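Local structure of putative exported protein (Bordetella parapertussis, 3OCJ) at residues 119-124 with 145-150; 184-189 with 217-222; 191-196 with 223-228; 228-233 with 268-273. The protein is of unknown function but has a class I methyltransferase fold and probably transfers methyl groups from S-adenosylmethionine to an unidentified acceptor. All blocks are in the same frame, centred on the assembly; numbering follows the deposited sequence.

Contact 1 of 4, residues 119-124 with 145-150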
loop_
_atom_site.group_PDB
_atom_site.type_symbol
_atom_site.label_atom_id
_atom_site.label_comp_id
_atom_site.label_asym_id
_atom_site.label_seq_id
_atom_site.Cartn_x
_atom_site.Cartn_y
_atom_site.Cartn_z
ATOM N N GLY A 119 -3.506 -14.995 -22.630
ATOM C CA GLY A 119 -3.412 -13.858 -23.528
ATOM C C GLY A 119 -3.879 -12.526 -22.969
ATOM O O GLY A 119 -3.884 -11.518 -23.681
ATOM N N CYS A 120 -4.265 -12.484 -21.702
ATOM C CA CYS A 120 -4.763 -11.229 -21.161
ATOM C C CYS A 120 -3.637 -10.233 -20.910
ATOM O O CYS A 120 -2.476 -10.606 -20.725
ATOM C CB CYS A 120 -5.606 -11.445 -19.903
ATOM S SG CYS A 120 -4.691 -11.920 -18.435
ATOM N N VAL A 121 -4.002 -8.960 -20.949
ATOM C CA VAL A 121 -3.073 -7.884 -20.662
ATOM C C VAL A 121 -3.397 -7.359 -19.268
ATOM O O VAL A 121 -4.515 -6.904 -19.008
ATOM C CB VAL A 121 -3.177 -6.754 -21.693
ATOM C CG1 VAL A 121 -2.204 -5.642 -21.346
ATOM C CG2 VAL A 121 -2.885 -7.290 -23.096
ATOM N N VAL A 122 -2.432 -7.462 -18.359
ATOM C CA VAL A 122 -2.645 -7.064 -16.974
ATOM C C VAL A 122 -1.721 -5.898 -16.651
ATOM O O VAL A 122 -0.507 -5.971 -16.861
ATOM C CB VAL A 122 -2.319 -8.217 -16.009
ATOM C CG1 VAL A 122 -2.687 -7.840 -14.583
ATOM C CG2 VAL A 122 -3.052 -9.482 -16.434
ATOM N N ALA A 123 -2.292 -4.821 -16.125
ATOM C CA ALA A 123 -1.499 -3.650 -15.750
ATOM C C ALA A 123 -1.487 -3.459 -14.241
ATOM O O ALA A 123 -2.469 -3.754 -13.573
ATOM C CB ALA A 123 -2.059 -2.408 -16.417
ATOM N N SER A 124 -0.383 -2.945 -13.709
ATOM C CA SER A 124 -0.322 -2.533 -12.318
ATOM C C SER A 124 0.085 -1.061 -12.266
ATOM O O SER A 124 1.070 -0.670 -12.902
ATOM C CB SER A 124 0.673 -3.393 -11.535
ATOM O OG SER A 124 0.745 -2.979 -10.176
ATOM N N GLN A 145 0.418 -10.750 -21.014
ATOM C CA GLN A 145 1.331 -9.621 -21.081
ATOM C C GLN A 145 1.164 -8.790 -19.834
ATOM O O GLN A 145 0.039 -8.531 -19.405
ATOM C CB GLN A 145 1.046 -8.761 -22.307
ATOM C CG GLN A 145 1.144 -9.527 -23.617
ATOM C CD GLN A 145 0.652 -8.713 -24.794
ATOM O OE1 GLN A 145 0.582 -7.487 -24.725
ATOM N NE2 GLN A 145 0.311 -9.390 -25.883
ATOM N N LEU A 146 2.287 -8.402 -19.241
ATOM C CA LEU A 146 2.274 -7.579 -18.035
ATOM C C LEU A 146 2.736 -6.162 -18.324
ATOM O O LEU A 146 3.719 -5.947 -19.028
ATOM C CB LEU A 146 3.168 -8.185 -16.951
ATOM C CG LEU A 146 2.871 -9.626 -16.521
ATOM C CD1 LEU A 146 3.890 -10.104 -15.496
ATOM C CD2 LEU A 146 1.455 -9.780 -15.987
ATOM N N VAL A 147 2.030 -5.195 -17.751
ATOM C CA VAL A 147 2.367 -3.791 -17.963
ATOM C C VAL A 147 2.516 -3.126 -16.601
ATOM O O VAL A 147 1.647 -3.245 -15.740
ATOM C CB VAL A 147 1.282 -3.070 -18.788
ATOM C CG1 VAL A 147 1.642 -1.591 -18.985
ATOM C CG2 VAL A 147 1.087 -3.755 -20.132
ATOM N N GLY A 148 3.636 -2.448 -16.387
ATOM C CA GLY A 148 3.838 -1.739 -15.134
ATOM C C GLY A 148 3.990 -0.258 -15.385
ATOM O O GLY A 148 4.768 0.146 -16.239
ATOM N N ILE A 149 3.253 0.558 -14.640
ATOM C CA ILE A 149 3.371 2.002 -14.764
ATOM C C ILE A 149 3.744 2.553 -13.396
ATOM O O ILE A 149 3.111 2.225 -12.395
ATOM C CB ILE A 149 2.035 2.628 -15.233
ATOM C CG1 ILE A 149 1.612 2.010 -16.574
ATOM C CG2 ILE A 149 2.153 4.145 -15.345
ATOM C CD1 ILE A 149 0.377 2.643 -17.178
ATOM N N ASP A 150 4.780 3.376 -13.338
ATOM C CA ASP A 150 5.163 3.988 -12.069
ATOM C C ASP A 150 5.893 5.277 -12.380
ATOM O O ASP A 150 6.544 5.384 -13.412
ATOM C CB ASP A 150 6.044 3.033 -11.247
ATOM C CG ASP A 150 5.983 3.313 -9.754
ATOM O OD1 ASP A 150 6.325 4.437 -9.339
ATOM O OD2 ASP A 150 5.621 2.397 -8.980
#

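Contact 2 of 4, residues 184-189 with 217-222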
loop_
_atom_site.group_PDB
_atom_site.type_symbol
_atom_site.label_atom_id
_atom_site.label_comp_id
_atom_site.label_asym_id
_atom_site.label_seq_id
_atom_site.Cartn_x
_atom_site.Cartn_y
_atom_site.Cartn_z
ATOM N N THR A 184 -4.420 5.825 -20.957
ATOM C CA THR A 184 -4.611 4.642 -21.791
ATOM C C THR A 184 -6.088 4.445 -22.103
ATOM O O THR A 184 -6.934 4.584 -21.223
ATOM C CB THR A 184 -4.098 3.375 -21.074
ATOM O OG1 THR A 184 -2.726 3.555 -20.688
ATOM C CG2 THR A 184 -4.228 2.144 -21.970
ATOM N N ARG A 185 -6.395 4.102 -23.353
ATOM C CA ARG A 185 -7.771 3.815 -23.737
ATOM C C ARG A 185 -7.945 2.347 -24.094
ATOM O O ARG A 185 -7.387 1.878 -25.083
ATOM C CB ARG A 185 -8.201 4.683 -24.923
ATOM C CG ARG A 185 -8.632 6.083 -24.535
ATOM C CD ARG A 185 -7.445 7.007 -24.386
ATOM N NE ARG A 185 -7.762 8.181 -23.576
ATOM C CZ ARG A 185 -8.455 9.228 -24.014
ATOM N NH1 ARG A 185 -8.692 10.251 -23.204
ATOM N NH2 ARG A 185 -8.916 9.250 -25.257
ATOM N N GLU A 186 -8.705 1.625 -23.276
ATOM C CA GLU A 186 -9.026 0.226 -23.547
ATOM C C GLU A 186 -7.786 -0.603 -23.900
ATOM O O GLU A 186 -7.756 -1.302 -24.918
ATOM C CB GLU A 186 -10.084 0.121 -24.654
ATOM C CG GLU A 186 -11.401 0.806 -24.308
ATOM C CD GLU A 186 -12.490 0.558 -25.343
ATOM O OE1 GLU A 186 -12.203 -0.078 -26.378
ATOM O OE2 GLU A 186 -13.636 0.998 -25.121
ATOM N N GLY A 187 -6.768 -0.522 -23.047
ATOM C CA GLY A 187 -5.535 -1.254 -23.256
ATOM C C GLY A 187 -5.386 -2.501 -22.405
ATOM O O GLY A 187 -4.605 -3.390 -22.744
ATOM N N TYR A 188 -6.128 -2.583 -21.303
ATOM C CA TYR A 188 -5.889 -3.656 -20.337
ATOM C C TYR A 188 -7.136 -4.479 -20.031
ATOM O O TYR A 188 -8.241 -3.943 -19.924
ATOM C CB TYR A 188 -5.336 -3.096 -19.014
ATOM C CG TYR A 188 -4.319 -1.994 -19.185
ATOM C CD1 TYR A 188 -3.206 -2.169 -20.000
ATOM C CD2 TYR A 188 -4.466 -0.784 -18.514
ATOM C CE1 TYR A 188 -2.275 -1.158 -20.159
ATOM C CE2 TYR A 188 -3.538 0.230 -18.665
ATOM C CZ TYR A 188 -2.453 0.033 -19.484
ATOM O OH TYR A 188 -1.534 1.052 -19.628
ATOM N N ASP A 189 -6.944 -5.779 -19.834
ATOM C CA ASP A 189 -8.035 -6.642 -19.395
ATOM C C ASP A 189 -8.229 -6.573 -17.888
ATOM O O ASP A 189 -9.344 -6.725 -17.374
ATOM C CB ASP A 189 -7.744 -8.079 -19.806
ATOM C CG ASP A 189 -7.705 -8.240 -21.299
ATOM O OD1 ASP A 189 -8.784 -8.158 -21.926
ATOM O OD2 ASP A 189 -6.601 -8.416 -21.846
ATOM N N LEU A 217 -9.375 0.308 -19.058
ATOM C CA LEU A 217 -9.807 -1.089 -19.178
ATOM C C LEU A 217 -10.559 -1.344 -20.476
ATOM O O LEU A 217 -11.277 -0.481 -20.977
ATOM C CB LEU A 217 -10.680 -1.489 -17.987
ATOM C CG LEU A 217 -9.898 -1.700 -16.691
ATOM C CD1 LEU A 217 -10.845 -1.733 -15.493
ATOM C CD2 LEU A 217 -9.074 -2.977 -16.759
ATOM N N LYS A 218 -10.371 -2.533 -21.029
ATOM C CA LYS A 218 -11.225 -3.003 -22.108
ATOM C C LYS A 218 -12.601 -3.271 -21.524
ATOM O O LYS A 218 -12.713 -3.598 -20.341
ATOM C CB LYS A 218 -10.656 -4.287 -22.699
ATOM C CG LYS A 218 -9.293 -4.117 -23.356
ATOM C CD LYS A 218 -8.827 -5.431 -23.964
ATOM C CE LYS A 218 -7.746 -5.208 -25.010
ATOM N NZ LYS A 218 -6.508 -4.625 -24.427
ATOM N N PRO A 219 -13.656 -3.133 -22.343
ATOM C CA PRO A 219 -14.998 -3.486 -21.874
ATOM C C PRO A 219 -15.000 -4.926 -21.375
ATOM O O PRO A 219 -14.406 -5.789 -22.031
ATOM C CB PRO A 219 -15.856 -3.356 -23.139
ATOM C CG PRO A 219 -15.126 -2.355 -23.980
ATOM C CD PRO A 219 -13.663 -2.585 -23.712
ATOM N N GLY A 220 -15.638 -5.176 -20.234
ATOM C CA GLY A 220 -15.625 -6.487 -19.608
ATOM C C GLY A 220 -14.436 -6.711 -18.686
ATOM O O GLY A 220 -14.353 -7.734 -18.014
ATOM N N GLY A 221 -13.515 -5.755 -18.645
ATOM C CA GLY A 221 -12.337 -5.865 -17.795
ATOM C C GLY A 221 -12.627 -5.634 -16.318
ATOM O O GLY A 221 -13.762 -5.361 -15.924
ATOM N N ALA A 222 -11.597 -5.775 -15.489
ATOM C CA ALA A 222 -11.773 -5.604 -14.054
ATOM C C ALA A 222 -10.632 -4.839 -13.416
ATOM O O ALA A 222 -9.483 -4.920 -13.864
ATOM C CB ALA A 222 -11.926 -6.968 -13.362
#

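Contact 3 of 4, residues 191-196 with 223-228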
loop_
_atom_site.group_PDB
_atom_site.type_symbol
_atom_site.label_atom_id
_atom_site.label_comp_id
_atom_site.label_asym_id
_atom_site.label_seq_id
_atom_site.Cartn_x
_atom_site.Cartn_y
_atom_site.Cartn_z
ATOM N N LEU A 191 -6.552 -4.496 -14.270
ATOM C CA LEU A 191 -5.687 -3.443 -13.738
ATOM C C LEU A 191 -5.709 -3.555 -12.224
ATOM O O LEU A 191 -6.778 -3.662 -11.619
ATOM C CB LEU A 191 -6.162 -2.052 -14.192
ATOM C CG LEU A 191 -5.218 -0.877 -13.873
ATOM C CD1 LEU A 191 -5.354 0.281 -14.868
ATOM C CD2 LEU A 191 -5.395 -0.363 -12.441
ATOM N N THR A 192 -4.532 -3.576 -11.617
ATOM C CA THR A 192 -4.437 -3.593 -10.171
ATOM C C THR A 192 -3.739 -2.318 -9.661
ATOM O O THR A 192 -2.802 -1.809 -10.292
ATOM C CB THR A 192 -3.737 -4.876 -9.685
ATOM O OG1 THR A 192 -3.723 -4.908 -8.255
ATOM C CG2 THR A 192 -2.321 -4.958 -10.236
ATOM N N SER A 193 -4.219 -1.803 -8.533
ATOM C CA SER A 193 -3.695 -0.575 -7.955
ATOM C C SER A 193 -3.724 -0.632 -6.437
ATOM O O SER A 193 -4.766 -0.896 -5.839
ATOM C CB SER A 193 -4.515 0.630 -8.429
ATOM O OG SER A 193 -3.985 1.842 -7.899
ATOM N N ASN A 194 -2.575 -0.369 -5.825
ATOM C CA ASN A 194 -2.493 -0.253 -4.374
ATOM C C ASN A 194 -1.563 0.893 -4.018
ATOM O O ASN A 194 -0.510 1.046 -4.622
ATOM C CB ASN A 194 -1.970 -1.563 -3.774
ATOM C CG ASN A 194 -1.816 -1.501 -2.263
ATOM O OD1 ASN A 194 -0.698 -1.519 -1.732
ATOM N ND2 ASN A 194 -2.925 -1.422 -1.565
ATOM N N GLY A 195 -1.959 1.695 -3.036
ATOM C CA GLY A 195 -1.073 2.691 -2.452
ATOM C C GLY A 195 -1.096 4.087 -3.046
ATOM O O GLY A 195 -0.143 4.862 -2.868
ATOM N N LEU A 196 -2.165 4.444 -3.748
ATOM C CA LEU A 196 -2.316 5.807 -4.251
ATOM C C LEU A 196 -3.457 6.536 -3.570
ATOM O O LEU A 196 -3.290 7.629 -3.024
ATOM C CB LEU A 196 -2.564 5.833 -5.759
ATOM C CG LEU A 196 -1.384 5.642 -6.696
ATOM C CD1 LEU A 196 -1.872 5.749 -8.134
ATOM C CD2 LEU A 196 -0.317 6.686 -6.399
ATOM N N LEU A 223 -10.988 -4.106 -12.365
ATOM C CA LEU A 223 -10.050 -3.391 -11.509
ATOM C C LEU A 223 -9.952 -4.105 -10.172
ATOM O O LEU A 223 -10.971 -4.461 -9.586
ATOM C CB LEU A 223 -10.556 -1.966 -11.269
ATOM C CG LEU A 223 -9.839 -1.139 -10.198
ATOM C CD1 LEU A 223 -8.403 -0.794 -10.616
ATOM C CD2 LEU A 223 -10.644 0.124 -9.925
ATOM N N VAL A 224 -8.732 -4.299 -9.682
ATOM C CA VAL A 224 -8.504 -4.791 -8.331
ATOM C C VAL A 224 -7.779 -3.695 -7.570
ATOM O O VAL A 224 -6.644 -3.345 -7.894
ATOM C CB VAL A 224 -7.660 -6.074 -8.328
ATOM C CG1 VAL A 224 -7.367 -6.539 -6.897
ATOM C CG2 VAL A 224 -8.358 -7.177 -9.129
ATOM N N THR A 225 -8.431 -3.111 -6.575
ATOM C CA THR A 225 -7.765 -2.089 -5.784
ATOM C C THR A 225 -8.100 -2.263 -4.301
ATOM O O THR A 225 -8.593 -3.322 -3.895
ATOM C CB THR A 225 -8.032 -0.659 -6.338
ATOM O OG1 THR A 225 -7.156 0.292 -5.716
ATOM C CG2 THR A 225 -9.480 -0.227 -6.175
ATOM N N SER A 226 -7.802 -1.252 -3.499
ATOM C CA SER A 226 -7.863 -1.383 -2.054
ATOM C C SER A 226 -8.052 -0.017 -1.431
ATOM O O SER A 226 -7.885 1.008 -2.087
ATOM C CB SER A 226 -6.566 -1.961 -1.522
ATOM O OG SER A 226 -5.500 -1.070 -1.845
ATOM N N PHE A 227 -8.399 0.009 -0.155
ATOM C CA PHE A 227 -8.500 1.276 0.553
ATOM C C PHE A 227 -8.394 1.032 2.043
ATOM O O PHE A 227 -8.862 0.005 2.537
ATOM C CB PHE A 227 -9.826 1.988 0.212
ATOM C CG PHE A 227 -11.055 1.140 0.444
ATOM C CD1 PHE A 227 -11.866 1.362 1.538
ATOM C CD2 PHE A 227 -11.376 0.122 -0.444
ATOM C CE1 PHE A 227 -13.000 0.590 1.737
ATOM C CE2 PHE A 227 -12.502 -0.661 -0.243
ATOM C CZ PHE A 227 -13.305 -0.433 0.854
ATOM N N LEU A 228 -7.753 1.957 2.762
ATOM C CA LEU A 228 -7.772 1.941 4.218
ATOM C C LEU A 228 -9.054 2.573 4.739
ATOM O O LEU A 228 -9.509 3.602 4.220
ATOM C CB LEU A 228 -6.573 2.702 4.773
ATOM C CG LEU A 228 -5.215 2.026 4.619
ATOM C CD1 LEU A 228 -4.092 3.044 4.872
ATOM C CD2 LEU A 228 -5.079 0.853 5.577
HETATM O O HOH W 1 -6.331 2.885 -6.566
HETATM O O HOH W 2 -4.754 1.570 -2.395
#

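Contact 4 of 4, residues 228-233 with 268-273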
loop_
_atom_site.group_PDB
_atom_site.type_symbol
_atom_site.label_atom_id
_atom_site.label_comp_id
_atom_site.label_asym_id
_atom_site.label_seq_id
_atom_site.Cartn_x
_atom_site.Cartn_y
_atom_site.Cartn_z
ATOM N N LEU A 228 -7.753 1.957 2.762
ATOM C CA LEU A 228 -7.772 1.941 4.218
ATOM C C LEU A 228 -9.054 2.573 4.739
ATOM O O LEU A 228 -9.509 3.602 4.220
ATOM C CB LEU A 228 -6.573 2.702 4.773
ATOM C CG LEU A 228 -5.215 2.026 4.619
ATOM C CD1 LEU A 228 -4.092 3.044 4.872
ATOM C CD2 LEU A 228 -5.079 0.853 5.577
ATOM N N THR A 229 -9.644 1.945 5.759
ATOM C CA THR A 229 -10.924 2.386 6.324
ATOM C C THR A 229 -10.729 3.196 7.605
ATOM O O THR A 229 -9.711 3.046 8.300
ATOM C CB THR A 229 -11.762 1.166 6.685
ATOM O OG1 THR A 229 -10.957 0.354 7.547
ATOM C CG2 THR A 229 -12.133 0.379 5.424
ATOM N N PRO A 230 -11.701 4.057 7.932
ATOM C CA PRO A 230 -11.609 4.876 9.150
ATOM C C PRO A 230 -11.938 4.054 10.387
ATOM O O PRO A 230 -12.820 3.197 10.324
ATOM C CB PRO A 230 -12.685 5.939 8.923
ATOM C CG PRO A 230 -13.734 5.203 8.108
ATOM C CD PRO A 230 -12.893 4.397 7.136
ATOM N N PRO A 231 -11.253 4.328 11.507
ATOM C CA PRO A 231 -11.569 3.644 12.766
ATOM C C PRO A 231 -12.834 4.219 13.397
ATOM O O PRO A 231 -13.352 5.251 12.943
ATOM C CB PRO A 231 -10.360 3.972 13.642
ATOM C CG PRO A 231 -9.940 5.339 13.154
ATOM C CD PRO A 231 -10.138 5.280 11.650
ATOM N N PRO A 232 -13.344 3.553 14.433
ATOM C CA PRO A 232 -14.595 4.005 15.047
ATOM C C PRO A 232 -14.547 5.445 15.574
ATOM O O PRO A 232 -15.557 6.129 15.467
ATOM C CB PRO A 232 -14.810 2.996 16.180
ATOM C CG PRO A 232 -14.138 1.752 15.687
ATOM C CD PRO A 232 -12.910 2.243 14.956
ATOM N N ALA A 233 -13.414 5.913 16.081
ATOM C CA ALA A 233 -13.384 7.289 16.584
ATOM C C ALA A 233 -13.675 8.289 15.464
ATOM O O ALA A 233 -14.294 9.332 15.693
ATOM C CB ALA A 233 -12.054 7.598 17.237
ATOM N N LEU A 268 -8.668 8.073 4.711
ATOM C CA LEU A 268 -9.406 6.863 5.085
ATOM C C LEU A 268 -10.832 6.973 4.574
ATOM O O LEU A 268 -11.446 8.036 4.665
ATOM C CB LEU A 268 -9.379 6.679 6.607
ATOM C CG LEU A 268 -7.983 6.778 7.250
ATOM C CD1 LEU A 268 -8.050 6.613 8.772
ATOM C CD2 LEU A 268 -7.031 5.752 6.638
ATOM N N ARG A 269 -11.362 5.870 4.041
ATOM C CA ARG A 269 -12.669 5.881 3.393
ATOM C C ARG A 269 -13.420 4.600 3.706
ATOM O O ARG A 269 -12.815 3.537 3.900
ATOM C CB ARG A 269 -12.511 6.020 1.875
ATOM C CG ARG A 269 -12.013 7.402 1.453
ATOM C CD ARG A 269 -12.026 7.617 -0.073
ATOM N NE ARG A 269 -11.608 9.002 -0.330
ATOM C CZ ARG A 269 -10.347 9.396 -0.488
ATOM N NH1 ARG A 269 -9.356 8.509 -0.542
ATOM N NH2 ARG A 269 -10.100 10.696 -0.637
ATOM N N THR A 270 -14.743 4.709 3.785
ATOM C CA THR A 270 -15.572 3.542 4.051
ATOM C C THR A 270 -15.846 2.751 2.762
ATOM O O THR A 270 -15.561 3.213 1.644
ATOM C CB THR A 270 -16.919 3.959 4.631
ATOM O OG1 THR A 270 -17.610 4.752 3.662
ATOM C CG2 THR A 270 -16.747 4.760 5.927
ATOM N N HIS A 271 -16.426 1.563 2.930
ATOM C CA HIS A 271 -16.881 0.758 1.806
ATOM C C HIS A 271 -17.900 1.541 0.980
ATOM O O HIS A 271 -17.828 1.564 -0.240
ATOM C CB HIS A 271 -17.551 -0.535 2.302
ATOM C CG HIS A 271 -16.604 -1.543 2.884
ATOM N ND1 HIS A 271 -16.100 -1.451 4.162
ATOM C CD2 HIS A 271 -16.112 -2.692 2.363
ATOM C CE1 HIS A 271 -15.322 -2.499 4.399
ATOM N NE2 HIS A 271 -15.309 -3.263 3.319
ATOM N N ALA A 272 -18.844 2.185 1.659
ATOM C CA ALA A 272 -19.873 2.940 0.953
ATOM C C ALA A 272 -19.285 4.111 0.174
ATOM O O ALA A 272 -19.705 4.383 -0.951
ATOM C CB ALA A 272 -20.950 3.427 1.933
ATOM N N GLN A 273 -18.312 4.806 0.762
ATOM C CA GLN A 273 -17.677 5.917 0.056
ATOM C C GLN A 273 -16.952 5.400 -1.185
ATOM O O GLN A 273 -17.072 5.968 -2.267
ATOM C CB GLN A 273 -16.709 6.674 0.962
ATOM C CG GLN A 273 -17.408 7.514 2.027
ATOM C CD GLN A 273 -16.430 8.182 2.965
ATOM O OE1 GLN A 273 -15.494 7.560 3.457
ATOM N NE2 GLN A 273 -16.646 9.468 3.222
#

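Contact 1 of 4, residues 119-124 with 145-150
Val121 and Val122 lie directly beside Gln145 and Leu146, opening a parallel ladder that continues through Ala123 with Val147 and Ser124 with Gly148. Gln145 N donates to Cys120 O (2.9 Å), and Gln145 O in turn accepts from Val122 N (2.9 Å, N-H...O 171°). The rungs then alternate: Val147 N to Val122 O, Ser124 N to Val147 O and, at the far end, Ile149 N to Ser124 O (3.0 Å). Between them Ala123 CA leans on Val147 O at 3.2 Å, a CA-H...O contact. One face carries Val121, Ala123, Gln145 and Val147. Val121 and Val147 both hold CG1 anti to the backbone N (chi1 179°), and Val121 CG1 meets CG2 of Val147 at 4.0 Å. Gln145, extended beyond CG, passes obliquely by Val121 with OE1 3.8 Å from CG2. On the reverse face Leu146 swings CD2 back over Val122 CB (4.1 Å). In the second shell, Leu133 of helix 131-134 covers Val122, Ser124 and Leu146, while Tyr188 of the next strand lies on Ala123 and Ile149. Strands 121-124 and 145-150 with helix 131-134 make a beta-alpha-beta unit of the Rossmann-like methyltransferase fold. Its chemistry is a largely buried junction: five main-chain bonds satisfy peptide groups between the strands, aliphatic side chains cover much of both faces, the buried Ser124 hydroxyl is hydrogen-bonded to Glu132, and polar Gln145 lies at the exposed margin.

Contact 2 of 4, residues 184-189 with 217-222
Leu217 lies against Tyr188 and Lys218 against Asp189 where two parallel strands begin, joined through helix 203-216 in a beta-alpha-beta crossover of the Rossmann-like methyltransferase fold. Leu217 lays CD2 against the main chain opposite, 3.4 Å from Tyr188 O, and meets Tyr188 CB more loosely. The tyrosine ring extends toward strands 121-124 and 145-150, where Val121, Ala123, Val147 and Ile149 pack on it; its OH accepts a hydrogen bond from Thr184 OG1 (3.0 Å). Lys218 crosses Asp189 obliquely, with methylene CD 3.4 Å from Asp189 OD1. Its chain then bends at the last torsion (chi4 64°), setting NZ 2.8 Å from Gly187 O. Lys218 NZ stays 4.6 Å from Asp189 OD2, beyond salt-bridge range, and that carboxylate oxygen instead takes the backbone N of Val121; the nearby positive charge would probably still favour an ionised aspartate. At the solvent margin Glu186 and Pro219 cross at about a right angle, the carboxylate carbon CD of Glu186 resting 3.7 Å from CD of the proline ring. Pro219 and Gly220 occupy the corners of a type II turn closed by Gly221 N on Lys218 O. Two backbone bonds straddle this turn: Lys218 N donates to Tyr188 O (2.8 Å, 171°), and Ala222 N to Asp189 O, an oxygen that also has Gly221 CA only 3.1 Å away.

Contact 3 of 4, residues 191-196 with 223-228
Leu191 and Leu223 lie side by side and point the same way, Leu191 CD2 reaching Leu223 CD1 at 3.5 Å. Phe213 of helix 203-216 covers both. The main-chain bonds are those of parallel strands: Val224 N donates to Leu191 O (2.8 Å) and Ser193 N to Val224 O (2.9 Å). From Ser193 onward side chains take over. Thr225 holds OG1 anti to its backbone N (chi1 -168°) and donates to Ser193 O at 2.7 Å, from a position 40° above the carbonyl plane. Asn194 ND2 gives Ser226 OG a short, bent bond of 2.6 Å that runs almost in the amide plane, consistent with this turn of the amide. Two waters complete the network. One donates to Ser193 OG and Thr225 OG1, while Ser193 OG is also bonded to Val125 O; the other accepts from Gly195 N and bonds Ser226 OG at 2.8 Å. Arg104 and Phe108 of helix 96-115 close over Ser226, and Asn194 touches a bound palmitic acid. The parting of two neighbouring parallel strands at their carboxyl ends marks where Rossmann-like methyltransferases usually place their binding cleft; the palmitic acid beside Asn194 is consistent with a pocket here.

Contact 4 of 4, residues 228-233 with 268-273
Leu268 is the main knob of this contact, fitting its branched side chain against the bent backbone of Leu228, Thr229, Pro230 and Pro231. Its CG stands anti to the carbonyl carbon (chi1 -50°), and the two methyls diverge from there: CD2 presses on Leu228 CB at 3.6 Å, CD1 on Pro231 CD at 3.8 Å. Between those points Leu268 CB covers the start of Pro230, 3.7 Å from its N. The return fit is made by the Pro230 ring, which enters the hollow formed by Leu268 CB, the Arg269 carbonyl and the Thr270 methyl. Its CD lies 3.3 Å from Arg269 O, and its CG meets Thr270 CG2 at 3.7 Å, the two side chains crossing at about a right angle. Thr229 CG2 sits ahead of the Arg269 carbonyl, 3.6 Å from Arg269 O, while Pro230 CD lies beside that oxygen. One hydrogen bond ties the backbones, Arg269 N to Leu228 O (2.9 Å, 167°). Thr270 turns its methyl to Pro230 while its hydroxyl serves the helix: OG1 accepts from Gln273 N (3.0 Å) and Thr270 N donates to Gln273 OE1, a capping box. The Arg269 guanidinium makes a salt bridge with Asp203 and hydrogen bonds to the carbonyls of Asn197 and Glu200. The contact lays the loop leaving strand 221-226 across the start of helix 271-280, beside strand 286-289, where Phe288 and Phe227 both meet the His271 ring edge-to-face and Asp290 binds its NE2.

Contacts 1, 2 and 3 belong to one sheet. Strand 188-192 lies beside strand 121-124, with probable hydrogen bonds from Asp189 N to Val121 O and from Thr192 N to Ala123 O, each 2.8 Å. Contacts 2 and 3 use the same strand pair, at its beginning and its end, their centres about 16 Å apart. Contact 4 continues from contact 3 through the shared Leu228, and Phe227 CD1 packs 3.3 Å from Arg269 O; the centres of contacts 1 and 4 are about 29 Å apart. Palmitic acid lies about 4 Å from the side chains of Asn194 and Leu228, but about 12 Å from that of Ser124, consistent with a pocket at the carboxyl end of the sheet.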